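Local coordinates for protein putative nucleotidyltransferase (Sulfolobus solfataricus P2, PDB 2RFF) that probably transfers nucleotidyl groups, as expected of a small protein built on a nucleotidyltransferase domain, at residues Ser7-Glu10 / Ser11-Met15; Lys20-Val23 / Glu24-Ser28. All coordinates share one frame; numbering follows the deposited sequence.

Contact 1: residues Ser7-Glu10 / Ser11-Met15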
ATOM      1  N   SER A   7      16.052  -6.276  13.771  1.00 16.25           N
ATOM      2  CA  SER A   7      14.758  -5.762  14.185  1.00 16.51           C
ATOM      3  C   SER A   7      14.082  -5.028  13.032  1.00 15.77           C
ATOM      4  O   SER A   7      12.891  -5.233  12.791  1.00 16.19           O
ATOM      5  CB  SER A   7      14.889  -4.857  15.414  1.00 16.35           C
ATOM      6  OG  SER A   7      13.627  -4.418  15.834  1.00 18.84           O
ATOM      7  N   ALA A   8      14.851  -4.233  12.283  1.00 16.04           N
ATOM      8  CA  ALA A   8      14.313  -3.498  11.129  1.00 15.62           C
ATOM      9  C   ALA A   8      13.847  -4.473  10.044  1.00 15.26           C
ATOM     10  O   ALA A   8      12.738  -4.354   9.555  1.00 15.80           O
ATOM     11  CB  ALA A   8      15.347  -2.489  10.567  1.00 16.24           C
ATOM     12  N   ILE A   9      14.671  -5.473   9.735  1.00 12.07           N
ATOM     13  CA  ILE A   9      14.323  -6.487   8.710  1.00 15.32           C
ATOM     14  C   ILE A   9      13.069  -7.279   9.107  1.00 15.54           C
ATOM     15  O   ILE A   9      12.180  -7.451   8.272  1.00 16.16           O
ATOM     16  CB  ILE A   9      15.522  -7.401   8.364  1.00 15.74           C
ATOM     17  CG1 ILE A   9      16.635  -6.593   7.683  1.00 18.06           C
ATOM     18  CG2 ILE A   9      15.087  -8.588   7.475  1.00 15.33           C
ATOM     19  CD1 ILE A   9      16.267  -5.972   6.316  1.00 21.47           C
ATOM     20  N   GLU A  10      12.989  -7.741  10.367  1.00 16.02           N
ATOM     21  CA  GLU A  10      11.802  -8.477  10.839  0.50 16.28           C
ATOM     22  C   GLU A  10      10.544  -7.609  10.736  1.00 16.35           C
ATOM     23  O   GLU A  10       9.488  -8.123  10.351  1.00 15.43           O
ATOM     24  CB  GLU A  10      11.980  -9.029  12.255  0.50 16.88           C
ATOM     25  CG  GLU A  10      12.996 -10.160  12.349  0.50 18.05           C
ATOM     26  CD  GLU A  10      13.372 -10.565  13.795  0.50 20.05           C
ATOM     27  OE1 GLU A  10      12.725 -10.131  14.778  0.50 24.61           O
ATOM     28  OE2 GLU A  10      14.336 -11.340  13.931  0.50 24.32           O
ATOM     29  N   SER A  11      10.661  -6.306  11.038  1.00 15.40           N
ATOM     30  CA  SER A  11       9.525  -5.387  10.931  1.00 14.45           C
ATOM     31  C   SER A  11       9.120  -5.206   9.485  1.00 14.26           C
ATOM     32  O   SER A  11       7.945  -5.060   9.220  1.00 15.68           O
ATOM     33  CB  SER A  11       9.792  -4.025  11.566  1.00 14.33           C
ATOM     34  OG  SER A  11      10.640  -3.227  10.741  1.00 13.39           O
ATOM     35  N   GLN A  12      10.081  -5.200   8.567  1.00 13.09           N
ATOM     36  CA  GLN A  12       9.764  -5.055   7.120  1.00 12.91           C
ATOM     37  C   GLN A  12       8.949  -6.267   6.640  1.00 14.80           C
ATOM     38  O   GLN A  12       7.923  -6.122   5.978  1.00 13.75           O
ATOM     39  CB  GLN A  12      11.038  -4.906   6.279  1.00 13.88           C
ATOM     40  CG  GLN A  12      10.813  -4.533   4.787  1.00 15.20           C
ATOM     41  CD  GLN A  12      10.379  -3.077   4.569  1.00 12.30           C
ATOM     42  OE1 GLN A  12       9.947  -2.362   5.497  1.00 15.48           O
ATOM     43  NE2 GLN A  12      10.530  -2.613   3.315  1.00 16.93           N
ATOM     44  N   ILE A  13       9.384  -7.464   7.037  1.00 14.97           N
ATOM     45  CA  ILE A  13       8.693  -8.702   6.703  1.00 16.35           C
ATOM     46  C   ILE A  13       7.276  -8.698   7.275  1.00 14.92           C
ATOM     47  O   ILE A  13       6.299  -8.914   6.553  1.00 14.20           O
ATOM     48  CB  ILE A  13       9.484  -9.957   7.174  1.00 16.01           C
ATOM     49  CG1 ILE A  13      10.822 -10.034   6.436  1.00 18.38           C
ATOM     50  CG2 ILE A  13       8.724 -11.243   6.886  1.00 17.60           C
ATOM     51  CD1 ILE A  13      11.807 -11.028   7.006  1.00 18.00           C
ATOM     52  N   ARG A  14       7.154  -8.400   8.566  1.00 14.96           N
ATOM     53  CA  ARG A  14       5.867  -8.344   9.223  1.00 15.48           C
ATOM     54  C   ARG A  14       4.913  -7.305   8.603  1.00 13.77           C
ATOM     55  O   ARG A  14       3.734  -7.575   8.373  1.00 12.47           O
ATOM     56  CB  ARG A  14       6.095  -8.048  10.714  1.00 17.59           C
ATOM     57  CG  ARG A  14       4.898  -7.961  11.554  1.00 20.36           C
ATOM     58  CD  ARG A  14       5.264  -7.873  13.016  1.00 22.04           C
ATOM     59  NE  ARG A  14       6.028  -6.661  13.339  1.00 26.15           N
ATOM     60  CZ  ARG A  14       7.324  -6.568  13.713  1.00 27.39           C
ATOM     61  NH1 ARG A  14       8.144  -7.614  13.847  1.00 27.38           N
ATOM     62  NH2 ARG A  14       7.817  -5.364  13.958  1.00 27.64           N
HETATM   63  N   MSE A  15       5.450  -6.143   8.247  1.00 13.58           N
HETATM   64  CA  MSE A  15       4.624  -5.038   7.705  0.50 15.13           C
HETATM   65  C   MSE A  15       4.166  -5.325   6.274  1.00 12.68           C
HETATM   66  O   MSE A  15       3.045  -5.007   5.920  1.00 12.51           O
HETATM   67  CB  MSE A  15       5.334  -3.692   7.819  0.50 15.00           C
HETATM   68  CG  MSE A  15       5.491  -3.174   9.240  0.50 16.17           C
HETATM   69 SE   MSE A  15       4.235  -1.848   9.814  0.60 19.43          SE
HETATM   70  CE  MSE A  15       2.624  -2.857   9.866  0.80 18.26           C
TER
HETATM   71  O   HOH W   1      10.992  -5.912  14.766  1.00 22.77           O

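Contact 2: residues Lys20-Val23 / Glu24-Ser28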
ATOM      1  N   LYS A  20      -0.124  -7.193   2.658  1.00 10.89           N
ATOM      2  CA  LYS A  20      -0.668  -8.260   1.796  0.50 11.97           C
ATOM      3  C   LYS A  20      -2.079  -8.656   2.225  1.00 11.87           C
ATOM      4  O   LYS A  20      -2.968  -8.748   1.392  1.00 13.37           O
ATOM      5  CB  LYS A  20       0.233  -9.507   1.742  0.50 11.41           C
ATOM      6  CG  LYS A  20      -0.382 -10.746   1.023  0.50 12.38           C
ATOM      7  CD  LYS A  20       0.565 -11.912   0.938  0.50 15.04           C
ATOM      8  CE  LYS A  20      -0.111 -13.184   0.404  0.50 17.18           C
ATOM      9  NZ  LYS A  20      -0.607 -13.094  -1.006  0.50 19.61           N
ATOM     10  N   GLU A  21      -2.280  -8.914   3.529  1.00 14.04           N
ATOM     11  CA  GLU A  21      -3.597  -9.283   4.055  1.00 16.46           C
ATOM     12  C   GLU A  21      -4.639  -8.203   3.745  1.00 13.56           C
ATOM     13  O   GLU A  21      -5.746  -8.504   3.298  1.00 13.82           O
ATOM     14  CB  GLU A  21      -3.566  -9.470   5.559  1.00 18.07           C
ATOM     15  CG  GLU A  21      -2.789 -10.623   6.100  1.00 23.48           C
ATOM     16  CD  GLU A  21      -2.853 -10.690   7.652  1.00 25.11           C
ATOM     17  OE1 GLU A  21      -3.879 -10.288   8.280  1.00 31.09           O
ATOM     18  OE2 GLU A  21      -1.869 -11.160   8.248  1.00 35.39           O
ATOM     19  N   ILE A  22      -4.275  -6.943   3.979  1.00 12.32           N
ATOM     20  CA  ILE A  22      -5.190  -5.832   3.723  1.00 11.67           C
ATOM     21  C   ILE A  22      -5.533  -5.781   2.235  1.00 10.09           C
ATOM     22  O   ILE A  22      -6.708  -5.635   1.892  1.00 11.71           O
ATOM     23  CB  ILE A  22      -4.587  -4.471   4.205  1.00 12.29           C
ATOM     24  CG1 ILE A  22      -4.490  -4.465   5.752  1.00 13.17           C
ATOM     25  CG2 ILE A  22      -5.424  -3.261   3.712  1.00 12.38           C
ATOM     26  CD1 ILE A  22      -3.685  -3.306   6.347  1.00 13.56           C
ATOM     27  N   VAL A  23      -4.508  -5.897   1.379  1.00 10.52           N
ATOM     28  CA  VAL A  23      -4.711  -5.823  -0.107  1.00 10.44           C
ATOM     29  C   VAL A  23      -5.582  -6.990  -0.594  1.00 12.15           C
ATOM     30  O   VAL A  23      -6.440  -6.803  -1.444  1.00 12.32           O
ATOM     31  CB  VAL A  23      -3.381  -5.738  -0.875  1.00 10.47           C
ATOM     32  CG1 VAL A  23      -3.635  -5.898  -2.376  1.00 11.98           C
ATOM     33  CG2 VAL A  23      -2.679  -4.396  -0.497  1.00  9.82           C
ATOM     34  N   GLU A  24      -5.370  -8.184  -0.047  1.00 12.25           N
ATOM     35  CA  GLU A  24      -6.210  -9.347  -0.407  1.00 12.94           C
ATOM     36  C   GLU A  24      -7.684  -9.068  -0.186  1.00 12.94           C
ATOM     37  O   GLU A  24      -8.513  -9.377  -1.027  1.00 12.84           O
ATOM     38  CB  GLU A  24      -5.815 -10.595   0.413  1.00 14.42           C
ATOM     39  CG  GLU A  24      -4.532 -11.178  -0.086  1.00 18.58           C
ATOM     40  CD  GLU A  24      -4.014 -12.367   0.696  1.00 19.71           C
ATOM     41  OE1 GLU A  24      -4.258 -12.461   1.934  1.00 23.58           O
ATOM     42  OE2 GLU A  24      -3.322 -13.199   0.033  1.00 26.74           O
ATOM     43  N   GLU A  25      -7.986  -8.435   0.933  1.00 12.39           N
ATOM     44  CA  GLU A  25      -9.355  -8.125   1.284  1.00 12.49           C
ATOM     45  C   GLU A  25      -9.931  -7.049   0.380  1.00 11.37           C
ATOM     46  O   GLU A  25     -11.021  -7.197  -0.144  1.00 11.03           O
ATOM     47  CB  GLU A  25      -9.470  -7.698   2.750  1.00 13.04           C
ATOM     48  CG  GLU A  25      -9.096  -8.812   3.694  1.00 14.20           C
ATOM     49  CD  GLU A  25      -9.056  -8.380   5.118  1.00 16.15           C
ATOM     50  OE1 GLU A  25      -9.515  -7.285   5.463  1.00 17.92           O
ATOM     51  OE2 GLU A  25      -8.557  -9.164   5.934  1.00 22.64           O
ATOM     52  N   VAL A  26      -9.197  -5.953   0.219  1.00 10.70           N
ATOM     53  CA  VAL A  26      -9.607  -4.838  -0.687  1.00 10.59           C
ATOM     54  C   VAL A  26      -9.753  -5.301  -2.146  1.00 10.23           C
ATOM     55  O   VAL A  26     -10.778  -5.046  -2.763  1.00 11.23           O
ATOM     56  CB  VAL A  26      -8.705  -3.602  -0.546  1.00 12.17           C
ATOM     57  CG1 VAL A  26      -9.158  -2.471  -1.494  1.00 12.22           C
ATOM     58  CG2 VAL A  26      -8.682  -3.126   0.901  1.00 12.94           C
ATOM     59  N   ALA A  27      -8.784  -6.064  -2.638  1.00 12.08           N
ATOM     60  CA  ALA A  27      -8.819  -6.565  -4.036  1.00 10.68           C
ATOM     61  C   ALA A  27     -10.038  -7.496  -4.280  1.00 11.55           C
ATOM     62  O   ALA A  27     -10.626  -7.481  -5.311  1.00 10.83           O
ATOM     63  CB  ALA A  27      -7.543  -7.279  -4.386  1.00 12.77           C
ATOM     64  N   SER A  28     -10.418  -8.266  -3.271  1.00 12.04           N
ATOM     65  CA  SER A  28     -11.596  -9.168  -3.367  0.50 12.62           C
ATOM     66  C   SER A  28     -12.914  -8.391  -3.307  1.00 12.60           C
ATOM     67  O   SER A  28     -13.944  -8.887  -3.772  1.00 14.83           O
ATOM     68  CB  SER A  28     -11.581 -10.253  -2.284  0.50 12.84           C
ATOM     69  OG  SER A  28     -11.955  -9.759  -1.005  0.50 13.03           O
TER

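Contact 1: residues Ser7-Glu10 / Ser11-Met15
S11 OG reaches back one turn to A8 O, which it meets at 2.7 Å. The same carbonyl oxygen accepts the backbone N-H of Q12, with Q12 N and A8 O 3.0 Å apart, so two donors grip it; the hydroxyl comes in at a bent C=O...OG angle of 125°. The S11 torsion explains this: OG sits between the backbone N and the carbonyl carbon (chi1 76°), facing the preceding turn. Near the start of helix 6-29 the i to i+4 ladder is regular, S11 N bonding to S7 O, I13 N to I9 O and R14 N to E10 O. I9 CG2 touches I13 CD1 at 4.1 Å, the two chains crossing at a slant. R14 runs out extended, then bends at chi3 (63°), which folds the guanidinium back along the helix, laying one face over S11 CA, 3.4 Å from its plane and displaced toward the rim, with E10 O also over a face. Water 1 lies at the edge of that group, in its plane; it donates to S7 O at 2.8 Å and accepts a weak bond from R14 NH2. Farther out, R42 NH1 bonds both S11 OG and Q12 OE1, while D49 OD2 takes S7 OG and Y47 packs on A8, I9 and Q12.

Contact 2: residues Lys20-Val23 / Glu24-Ser28
K20 and E24 pair across two turns of helix 6-29: K20 NZ donates to E24 OE2 at 2.9 Å in an i to i+4 salt bridge. The ammonium does not lie in the carboxylate plane but meets OE2 from above it, 46° out. In the conformer described, K20 runs extended from CG, itself anti to the backbone N, and turns only at its last torsion (chi4 64°); that bend brings NZ over the oxygen and leaves K20 CE 3.2 Å from E24 OE2. Both chains also lie against F108.

Backbone bonds follow the same spacing. E24 N bonds to K20 O, V26 N to I22 O and A27 N to V23 O, this last pair short at 2.7 Å, whereas E25 N to E21 O is longer at 3.3 Å.

Apolar contact is slighter: I22 CG2 approaches V26 CG2 at 4.3 Å. The V23, V26 and A27 face of the helix packs on strands 33-39, 98-103 and 107-108 of the mixed sheet, where V23 meets V36, F101, W102 and F108, and V26 and A27 rest on L33.

R79 takes up the two other acids, pairing with E21 OE1 through NH2 and with E25 OE1 through NH1. One arginine bridging glutamates a turn apart ties the helix to the loop that carries R79 and would probably offset their like charges, whose nearest oxygens, E21 OE1 and E25 OE2, stand 5.4 Å apart.

Both contacts lie on helix 6-29, the first secondary-structure element of the chain, in series: contact 1 closes before contact 2 opens. Their centres are 19 Å apart, and their nearest atoms, about 5 Å apart, do not touch. Contact 1, with its centre about 16 Å from that of the chain, belongs to the N-terminal part of the helix and meets helix 41-44 and the residues just after it. Contact 2, about 10 Å from the chain centre, packs against strands 33-39, 98-103 and 107-108 of the mixed sheet. One helix thus spans from the sheet of the nucleotidyltransferase fold out to helix 41-44 and the loop that follows it.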